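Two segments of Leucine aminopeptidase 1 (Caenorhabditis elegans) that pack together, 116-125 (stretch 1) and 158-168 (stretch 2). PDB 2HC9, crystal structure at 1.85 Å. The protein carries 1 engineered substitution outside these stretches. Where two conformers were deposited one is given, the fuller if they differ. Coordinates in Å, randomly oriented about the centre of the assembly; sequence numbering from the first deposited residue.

Stretch 1 116-125: EYPDVLSHVA
Stretch 2 158-168: EDAVFLTDLSE

No hydrogen bond joins these two segments of leucine aminopeptidase 1, although a serine and an aspartate lie at their boundary; the contact is a worked example of helix packing by packing of apolar side chains. The helix containing residues 120-125 follows a stretch, 117-119, with helical phi/psi values but without the regular bonds, and Asp-119 N donates to Glu-116 O at 2.9 Å. Its partner, 158-168, is helical throughout, with phi near -60° and psi near -40°, and its i to i+4 bonds run from Phe-162 N to Glu-158 O (3.0 Å) through Glu-168 N to Thr-164 O (3.0 Å). The helices run in broadly the same direction, their axes crossing at -40° and approaching to 9.8 Å. The register is set by Leu-121 and Leu-163, whose CA atoms are 6.9 Å apart.

Leu-163 is the centrepiece and the residue most covered by the opposing stretch. Its CA-to-CB bond points toward stretch 1, and its m,t rotamer (chi1 -69°, chi2 166°) brings CD1 to 3.6 Å from Val-120 CG1 and CD2 to 3.8 Å from Leu-121 CA. The branched leucine thus touches neighbouring residues of the facing helix, while its CB lies 4.2 Å from Val-124 CG1.

Leu-121 leaves its helix sideways, but its t,t side chain (chi1 -174°, chi2 150°) brings its end nearer to stretch 2. Its CD1 meets the edge of the Phe-162 ring, 3.7 Å from CE2, and its CG lies 3.7 Å from Leu-166 CD2. Phe-162 (chi1 165°, chi2 73°) also starts sideways and reaches inward with its ring; Leu-166 points toward the partner in a t,p rotamer (176°, 64°). All three are buried, a setting suited to their apolar side chains.

Val-120 and Val-124, one helical turn apart, both point toward stretch 2 with chi1 near 170° (t). Compact and beta-branched, they present methyl groups close to their own backbone. Val-124 CG1 lies 3.4 Å from Ser-167 OG, a hydroxyl that can face a methyl here because, with chi1 -64° (m), it donates back to Leu-163 O at 2.9 Å within its own helix.

At the N-terminal end of the contact, Tyr-117 (chi1 -162°, chi2 46°) extends its ring so that OH comes within 3.8 Å of Asp-159 OD2, which lies near the ring plane at its edge. Asp-159 points toward stretch 1 (chi1 -68°, chi2 -29°); its OD1 is hydrogen-bonded elsewhere in the structure and its OD2 to a residue just beyond one of the stretches. Altogether 360 Å² is buried between the stretches.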

ATOM      1  N   GLU A 116     -39.708 -27.941  16.766  1.00 24.92           N
ATOM      2  CA  GLU A 116     -41.055 -27.634  16.324  0.50 25.26           C
ATOM      3  C   GLU A 116     -41.097 -27.613  14.816  1.00 24.66           C
ATOM      4  O   GLU A 116     -40.081 -27.370  14.170  1.00 19.68           O
ATOM      5  CB  GLU A 116     -41.484 -26.263  16.850  0.50 28.39           C
ATOM      6  CG  GLU A 116     -41.919 -26.268  18.297  0.50 33.09           C
ATOM      7  CD  GLU A 116     -43.427 -26.327  18.456  0.50 39.60           C
ATOM      8  OE1 GLU A 116     -44.002 -27.422  18.287  0.50 33.15           O
ATOM      9  OE2 GLU A 116     -44.033 -25.274  18.759  0.50 41.98           O
ATOM     10  N   TYR A 117     -42.276 -27.835  14.253  1.00 22.10           N
ATOM     11  CA  TYR A 117     -42.429 -28.016  12.812  1.00 24.62           C
ATOM     12  C   TYR A 117     -41.798 -26.903  11.956  1.00 24.22           C
ATOM     13  O   TYR A 117     -41.148 -27.194  10.949  1.00 23.98           O
ATOM     14  CB  TYR A 117     -43.917 -28.128  12.508  1.00 26.77           C
ATOM     15  CG  TYR A 117     -44.279 -28.715  11.195  1.00 31.27           C
ATOM     16  CD1 TYR A 117     -43.670 -29.871  10.723  1.00 28.47           C
ATOM     17  CD2 TYR A 117     -45.265 -28.117  10.426  1.00 36.59           C
ATOM     18  CE1 TYR A 117     -44.045 -30.418   9.513  1.00 35.70           C
ATOM     19  CE2 TYR A 117     -45.632 -28.639   9.228  1.00 35.98           C
ATOM     20  CZ  TYR A 117     -45.035 -29.775   8.776  1.00 35.64           C
ATOM     21  OH  TYR A 117     -45.446 -30.269   7.570  1.00 38.82           O
ATOM     22  N   PRO A 118     -42.000 -25.630  12.342  1.00 24.63           N
ATOM     23  CA  PRO A 118     -41.396 -24.574  11.522  1.00 25.46           C
ATOM     24  C   PRO A 118     -39.862 -24.535  11.549  1.00 21.32           C
ATOM     25  O   PRO A 118     -39.267 -23.900  10.679  1.00 21.66           O
ATOM     26  CB  PRO A 118     -41.958 -23.288  12.141  1.00 28.85           C
ATOM     27  CG  PRO A 118     -43.182 -23.713  12.907  1.00 28.83           C
ATOM     28  CD  PRO A 118     -42.784 -25.050  13.460  1.00 26.04           C
ATOM     29  N   ASP A 119     -39.238 -25.182  12.536  1.00 17.96           N
ATOM     30  CA  ASP A 119     -37.779 -25.193  12.677  1.00 19.18           C
ATOM     31  C   ASP A 119     -37.103 -26.366  11.996  1.00 19.48           C
ATOM     32  O   ASP A 119     -35.893 -26.327  11.795  1.00 16.74           O
ATOM     33  CB  ASP A 119     -37.373 -25.225  14.144  1.00 16.29           C
ATOM     34  CG  ASP A 119     -37.622 -23.881  14.861  1.00 22.97           C
ATOM     35  OD1 ASP A 119     -37.928 -22.876  14.181  1.00 21.14           O
ATOM     36  OD2 ASP A 119     -37.529 -23.852  16.100  1.00 23.87           O
ATOM     37  N   VAL A 120     -37.856 -27.431  11.703  1.00 18.59           N
ATOM     38  CA  VAL A 120     -37.236 -28.706  11.331  1.00 19.25           C
ATOM     39  C   VAL A 120     -36.303 -28.571  10.122  1.00 17.25           C
ATOM     40  O   VAL A 120     -35.166 -29.054  10.162  1.00 17.20           O
ATOM     41  CB  VAL A 120     -38.285 -29.807  11.056  1.00 21.28           C
ATOM     42  CG1 VAL A 120     -37.593 -31.048  10.446  1.00 16.58           C
ATOM     43  CG2 VAL A 120     -39.020 -30.158  12.367  1.00 17.94           C
ATOM     44  N   LEU A 121     -36.774 -27.934   9.049  1.00 16.60           N
ATOM     45  CA  LEU A 121     -35.988 -27.916   7.813  1.00 17.68           C
ATOM     46  C   LEU A 121     -34.625 -27.217   8.007  1.00 17.15           C
ATOM     47  O   LEU A 121     -33.588 -27.736   7.610  1.00 16.31           O
ATOM     48  CB  LEU A 121     -36.787 -27.238   6.694  1.00 19.60           C
ATOM     49  CG  LEU A 121     -36.171 -27.266   5.295  1.00 17.61           C
ATOM     50  CD1 LEU A 121     -37.295 -27.268   4.274  1.00 17.85           C
ATOM     51  CD2 LEU A 121     -35.202 -26.054   5.038  1.00 17.92           C
ATOM     52  N   SER A 122     -34.641 -26.025   8.605  1.00 17.95           N
ATOM     53  CA  SER A 122     -33.398 -25.268   8.816  1.00 18.35           C
ATOM     54  C   SER A 122     -32.460 -26.000   9.763  1.00 18.49           C
ATOM     55  O   SER A 122     -31.230 -25.970   9.580  1.00 17.55           O
ATOM     56  CB  SER A 122     -33.705 -23.870   9.371  1.00 18.93           C
ATOM     57  OG  SER A 122     -34.318 -23.992  10.638  1.00 19.56           O
ATOM     58  N   HIS A 123     -33.036 -26.656  10.785  1.00 15.24           N
ATOM     59  CA  HIS A 123     -32.220 -27.362  11.776  1.00 15.51           C
ATOM     60  C   HIS A 123     -31.558 -28.581  11.158  1.00 16.51           C
ATOM     61  O   HIS A 123     -30.362 -28.822  11.366  1.00 17.10           O
ATOM     62  CB  HIS A 123     -33.083 -27.776  12.976  1.00 15.31           C
ATOM     63  CG  HIS A 123     -33.428 -26.629  13.882  1.00 16.35           C
ATOM     64  ND1 HIS A 123     -33.800 -26.798  15.202  1.00 18.34           N
ATOM     65  CD2 HIS A 123     -33.404 -25.289  13.669  1.00 17.33           C
ATOM     66  CE1 HIS A 123     -34.037 -25.616  15.749  1.00 22.86           C
ATOM     67  NE2 HIS A 123     -33.803 -24.683  14.843  1.00 18.31           N
ATOM     68  N   VAL A 124     -32.333 -29.357  10.402  1.00 15.80           N
ATOM     69  CA  VAL A 124     -31.761 -30.498   9.671  1.00 14.77           C
ATOM     70  C   VAL A 124     -30.618 -30.035   8.731  1.00 13.40           C
ATOM     71  O   VAL A 124     -29.531 -30.612   8.738  1.00 16.35           O
ATOM     72  CB  VAL A 124     -32.851 -31.280   8.907  1.00 17.43           C
ATOM     73  CG1 VAL A 124     -32.216 -32.296   7.924  1.00 17.42           C
ATOM     74  CG2 VAL A 124     -33.770 -31.981   9.904  1.00 18.01           C
ATOM     75  N   ALA A 125     -30.871 -28.974   7.965  1.00 17.96           N
ATOM     76  CA  ALA A 125     -29.876 -28.490   7.005  1.00 17.28           C
ATOM     77  C   ALA A 125     -28.598 -28.093   7.748  1.00 18.55           C
ATOM     78  O   ALA A 125     -27.482 -28.435   7.321  1.00 17.64           O
ATOM     79  CB  ALA A 125     -30.421 -27.305   6.233  1.00 21.66           C
ATOM     80  N   GLU A 158     -42.930 -38.795   4.113  1.00 18.08           N
ATOM     81  CA  GLU A 158     -42.532 -38.091   2.906  1.00 20.61           C
ATOM     82  C   GLU A 158     -41.634 -36.885   3.224  1.00 20.24           C
ATOM     83  O   GLU A 158     -40.651 -36.633   2.525  1.00 20.00           O
ATOM     84  CB  GLU A 158     -43.758 -37.639   2.104  1.00 27.28           C
ATOM     85  CG  GLU A 158     -43.382 -36.839   0.849  1.00 33.05           C
ATOM     86  CD  GLU A 158     -44.556 -36.555  -0.087  1.00 46.43           C
ATOM     87  OE1 GLU A 158     -45.738 -36.614   0.349  1.00 45.59           O
ATOM     88  OE2 GLU A 158     -44.282 -36.253  -1.272  1.00 49.55           O
ATOM     89  N   ASP A 159     -41.971 -36.150   4.279  1.00 16.39           N
ATOM     90  CA  ASP A 159     -41.087 -35.070   4.750  1.00 15.95           C
ATOM     91  C   ASP A 159     -39.667 -35.569   5.024  1.00 19.34           C
ATOM     92  O   ASP A 159     -38.697 -34.884   4.690  1.00 18.23           O
ATOM     93  CB  ASP A 159     -41.622 -34.408   6.008  1.00 18.00           C
ATOM     94  CG  ASP A 159     -42.888 -33.612   5.773  1.00 19.94           C
ATOM     95  OD1 ASP A 159     -43.106 -33.082   4.656  1.00 21.67           O
ATOM     96  OD2 ASP A 159     -43.668 -33.525   6.743  1.00 20.43           O
ATOM     97  N   ALA A 160     -39.551 -36.753   5.633  1.00 16.63           N
ATOM     98  CA  ALA A 160     -38.244 -37.276   6.012  1.00 18.26           C
ATOM     99  C   ALA A 160     -37.438 -37.643   4.764  1.00 19.59           C
ATOM    100  O   ALA A 160     -36.213 -37.450   4.730  1.00 16.16           O
ATOM    101  CB  ALA A 160     -38.359 -38.452   6.980  1.00 20.15           C
ATOM    102  N   VAL A 161     -38.128 -38.122   3.729  1.00 16.72           N
ATOM    103  CA  VAL A 161     -37.452 -38.384   2.434  1.00 16.27           C
ATOM    104  C   VAL A 161     -36.915 -37.065   1.882  1.00 16.91           C
ATOM    105  O   VAL A 161     -35.744 -36.975   1.474  1.00 14.12           O
ATOM    106  CB  VAL A 161     -38.395 -39.027   1.367  1.00 20.88           C
ATOM    107  CG1 VAL A 161     -37.628 -39.315   0.083  1.00 20.23           C
ATOM    108  CG2 VAL A 161     -38.965 -40.360   1.885  1.00 14.80           C
ATOM    109  N   PHE A 162     -37.775 -36.057   1.855  1.00 15.44           N
ATOM    110  CA  PHE A 162     -37.332 -34.756   1.345  1.00 16.66           C
ATOM    111  C   PHE A 162     -36.132 -34.221   2.149  1.00 16.29           C
ATOM    112  O   PHE A 162     -35.187 -33.706   1.568  1.00 17.08           O
ATOM    113  CB  PHE A 162     -38.466 -33.706   1.322  1.00 16.16           C
ATOM    114  CG  PHE A 162     -37.928 -32.314   1.159  1.00 16.84           C
ATOM    115  CD1 PHE A 162     -37.423 -31.899  -0.083  1.00 22.34           C
ATOM    116  CD2 PHE A 162     -37.778 -31.487   2.263  1.00 20.56           C
ATOM    117  CE1 PHE A 162     -36.841 -30.619  -0.216  1.00 18.87           C
ATOM    118  CE2 PHE A 162     -37.193 -30.231   2.135  1.00 21.13           C
ATOM    119  CZ  PHE A 162     -36.717 -29.814   0.914  1.00 18.71           C
ATOM    120  N   LEU A 163     -36.185 -34.315   3.476  1.00 15.49           N
ATOM    121  CA  LEU A 163     -35.110 -33.782   4.325  1.00 16.95           C
ATOM    122  C   LEU A 163     -33.796 -34.546   4.111  1.00 19.43           C
ATOM    123  O   LEU A 163     -32.717 -33.972   4.173  1.00 16.29           O
ATOM    124  CB  LEU A 163     -35.536 -33.828   5.802  1.00 14.84           C
ATOM    125  CG  LEU A 163     -36.666 -32.841   6.164  1.00 21.15           C
ATOM    126  CD1 LEU A 163     -37.257 -33.198   7.554  1.00 17.92           C
ATOM    127  CD2 LEU A 163     -36.167 -31.385   6.166  1.00 18.27           C
ATOM    128  N   THR A 164     -33.888 -35.850   3.852  1.00 16.27           N
ATOM    129  CA  THR A 164     -32.703 -36.617   3.480  1.00 15.61           C
ATOM    130  C   THR A 164     -32.125 -36.126   2.142  1.00 14.24           C
ATOM    131  O   THR A 164     -30.906 -35.997   1.991  1.00 16.94           O
ATOM    132  CB  THR A 164     -33.071 -38.124   3.399  1.00 17.21           C
ATOM    133  OG1 THR A 164     -33.569 -38.531   4.681  1.00 16.31           O
ATOM    134  CG2 THR A 164     -31.872 -38.983   3.021  1.00 19.84           C
ATOM    135  N   ASP A 165     -33.009 -35.879   1.171  1.00 14.60           N
ATOM    136  CA  ASP A 165     -32.594 -35.346  -0.126  1.00 16.68           C
ATOM    137  C   ASP A 165     -32.037 -33.932   0.014  1.00 16.86           C
ATOM    138  O   ASP A 165     -31.069 -33.569  -0.669  1.00 15.92           O
ATOM    139  CB  ASP A 165     -33.773 -35.321  -1.080  1.00 14.82           C
ATOM    140  CG  ASP A 165     -34.118 -36.706  -1.630  1.00 19.96           C
ATOM    141  OD1 ASP A 165     -33.239 -37.588  -1.646  1.00 20.03           O
ATOM    142  OD2 ASP A 165     -35.267 -36.888  -2.058  1.00 19.78           O
ATOM    143  N   LEU A 166     -32.653 -33.134   0.877  1.00 14.11           N
ATOM    144  CA  LEU A 166     -32.135 -31.785   1.111  1.00 15.34           C
ATOM    145  C   LEU A 166     -30.748 -31.841   1.761  1.00 16.28           C
ATOM    146  O   LEU A 166     -29.831 -31.118   1.346  1.00 16.56           O
ATOM    147  CB  LEU A 166     -33.090 -30.985   2.001  1.00 16.62           C
ATOM    148  CG  LEU A 166     -32.570 -29.583   2.375  1.00 20.43           C
ATOM    149  CD1 LEU A 166     -32.428 -28.715   1.110  1.00 17.48           C
ATOM    150  CD2 LEU A 166     -33.516 -28.947   3.398  1.00 16.36           C
ATOM    151  N   SER A 167     -30.591 -32.705   2.762  1.00 15.73           N
ATOM    152  CA  SER A 167     -29.278 -32.925   3.366  1.00 16.27           C
ATOM    153  C   SER A 167     -28.232 -33.274   2.317  1.00 16.98           C
ATOM    154  O   SER A 167     -27.112 -32.770   2.364  1.00 16.26           O
ATOM    155  CB  SER A 167     -29.329 -34.030   4.428  1.00 18.32           C
ATOM    156  OG  SER A 167     -30.157 -33.654   5.517  1.00 18.60           O
ATOM    157  N   GLU A 168     -28.588 -34.154   1.389  1.00 15.41           N
ATOM    158  CA  GLU A 168     -27.669 -34.522   0.309  1.00 15.23           C
ATOM    159  C   GLU A 168     -27.378 -33.322  -0.584  1.00 17.19           C
ATOM    160  O   GLU A 168     -26.234 -33.091  -0.958  1.00 15.07           O
ATOM    161  CB  GLU A 168     -28.233 -35.702  -0.505  1.00 17.02           C
ATOM    162  CG  GLU A 168     -27.440 -36.036  -1.793  1.00 17.49           C
ATOM    163  CD  GLU A 168     -26.054 -36.672  -1.549  1.00 17.36           C
ATOM    164  OE1 GLU A 168     -25.563 -36.747  -0.409  1.00 17.51           O
ATOM    165  OE2 GLU A 168     -25.426 -37.095  -2.538  1.00 19.14           O
TER